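PDB 6UM4: malate dehydrogenase from Naegleria fowleri, which probably catalyses the reversible, NAD(P)-dependent oxidation of malate to oxaloacetate, as other malate dehydrogenases do. Local coordinates for residues 362-367 with 388-393. Residues are numbered along the deposited sequence; the frame is centred on the assembly and turned at random.
Sequences GQYGIP and EGLPIN
Tyr364 reaches across to residues 388-393 and carries the whole contact from its side. Leu390 N donates a hydrogen bond of 3.0 Å to Tyr364 OH; at 162° it is nearly straight, and the nitrogen lies in the plane of the ring at its edge. Gly389 N is almost as near, but its angle is too poor for a bond. The hydroxyl also hydrogen-bonds to Ile387 O, so two backbone groups of the same loop fix the end of the side chain. Leu390 packs beside this polar tip: its CB lies 3.9 Å from Tyr364 CZ, and its CG sits against the hydroxyl oxygen. Farther back along the ring, Ile392 CG1 comes within 3.9 Å of Tyr364 CD1, the two side chains crossing at about a right angle. Ile392 has CG1 beside its backbone N and anti to the carbonyl carbon (chi1 -56°), which turns this branch to the tyrosine. Tyr364 sits in a tight turn, where Gly365 N bonds back to Gly362 O and Ile366 N to Gln363 O. At the surface of the C-terminal alpha/beta domain, the contact joins the connection between strands 353-359 and 371-380 to the one leading from strand 383-386 into helix 394-414. Trp277 meets the tyrosine ring edge-to-face, Leu390 rests on Pro375 of strand 371-380, and Ile392 touches Ala397 of helix 394-414, whose N-cap is Asn393.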
# COMPACT_ATOMS: atom_id res chain seq x y z
N GLY A 362 -15.67 11.89 -30.40
CA GLY A 362 -16.16 11.13 -31.53
C GLY A 362 -15.27 10.02 -32.02
O GLY A 362 -15.53 9.47 -33.09
N GLN A 363 -14.24 9.64 -31.26
CA GLN A 363 -13.41 8.49 -31.62
C GLN A 363 -14.29 7.27 -31.85
O GLN A 363 -15.21 7.00 -31.08
CB GLN A 363 -12.40 8.20 -30.51
CG GLN A 363 -11.35 9.29 -30.27
CD GLN A 363 -11.75 10.28 -29.21
OE1 GLN A 363 -12.93 10.46 -28.92
NE2 GLN A 363 -10.75 10.91 -28.56
N TYR A 364 -14.01 6.56 -32.94
CA TYR A 364 -14.77 5.36 -33.32
C TYR A 364 -16.27 5.64 -33.43
O TYR A 364 -17.10 4.75 -33.24
CB TYR A 364 -14.44 4.20 -32.36
CG TYR A 364 -12.99 3.81 -32.53
CD1 TYR A 364 -12.59 3.06 -33.63
CD2 TYR A 364 -12.02 4.24 -31.65
CE1 TYR A 364 -11.27 2.72 -33.84
CE2 TYR A 364 -10.68 3.91 -31.84
CZ TYR A 364 -10.32 3.15 -32.94
OH TYR A 364 -9.00 2.82 -33.16
N GLY A 365 -16.64 6.89 -33.72
CA GLY A 365 -18.03 7.26 -33.87
C GLY A 365 -18.81 7.38 -32.58
O GLY A 365 -20.03 7.55 -32.63
N ILE A 366 -18.13 7.36 -31.44
CA ILE A 366 -18.79 7.41 -30.12
C ILE A 366 -19.44 8.78 -29.93
O ILE A 366 -18.82 9.80 -30.28
CB ILE A 366 -17.77 7.11 -29.02
CG1 ILE A 366 -17.33 5.65 -29.12
CG2 ILE A 366 -18.33 7.38 -27.65
CD1 ILE A 366 -16.10 5.31 -28.25
N PRO A 367 -20.67 8.86 -29.44
CA PRO A 367 -21.32 10.17 -29.26
C PRO A 367 -20.49 11.09 -28.38
O PRO A 367 -19.87 10.66 -27.40
CB PRO A 367 -22.65 9.82 -28.60
CG PRO A 367 -22.94 8.40 -29.05
CD PRO A 367 -21.58 7.74 -29.12
N GLU A 388 -5.59 4.44 -32.70
CA GLU A 388 -6.31 4.72 -33.94
C GLU A 388 -6.29 3.52 -34.87
O GLU A 388 -5.44 2.64 -34.77
CB GLU A 388 -5.71 5.92 -34.67
CG GLU A 388 -5.84 7.23 -33.93
CD GLU A 388 -5.12 8.36 -34.63
OE1 GLU A 388 -4.52 8.11 -35.70
OE2 GLU A 388 -5.11 9.48 -34.08
N GLY A 389 -7.24 3.50 -35.79
CA GLY A 389 -7.19 2.54 -36.88
C GLY A 389 -7.73 1.17 -36.57
O GLY A 389 -7.59 0.27 -37.40
N LEU A 390 -8.34 0.97 -35.42
CA LEU A 390 -8.76 -0.37 -35.06
C LEU A 390 -10.03 -0.74 -35.82
O LEU A 390 -11.00 0.03 -35.81
CB LEU A 390 -8.98 -0.48 -33.55
CG LEU A 390 -7.77 -0.18 -32.68
CD1 LEU A 390 -8.16 -0.20 -31.22
CD2 LEU A 390 -6.66 -1.18 -32.95
N PRO A 391 -10.06 -1.88 -36.51
CA PRO A 391 -11.31 -2.34 -37.14
C PRO A 391 -12.24 -2.91 -36.08
O PRO A 391 -11.88 -3.82 -35.34
CB PRO A 391 -10.83 -3.42 -38.12
CG PRO A 391 -9.59 -3.96 -37.49
CD PRO A 391 -8.95 -2.82 -36.71
N ILE A 392 -13.45 -2.35 -36.01
CA ILE A 392 -14.42 -2.72 -34.99
C ILE A 392 -15.41 -3.70 -35.61
O ILE A 392 -16.19 -3.32 -36.48
CB ILE A 392 -15.15 -1.49 -34.44
CG1 ILE A 392 -14.15 -0.47 -33.89
CG2 ILE A 392 -16.10 -1.89 -33.34
CD1 ILE A 392 -13.22 -1.04 -32.83
N ASN A 393 -15.41 -4.95 -35.15
CA ASN A 393 -16.37 -5.91 -35.69
C ASN A 393 -17.75 -5.73 -35.05
O ASN A 393 -17.95 -4.97 -34.11
CB ASN A 393 -15.91 -7.35 -35.49
CG ASN A 393 -15.62 -7.70 -34.05
OD1 ASN A 393 -16.41 -7.44 -33.12
ND2 ASN A 393 -14.50 -8.40 -33.85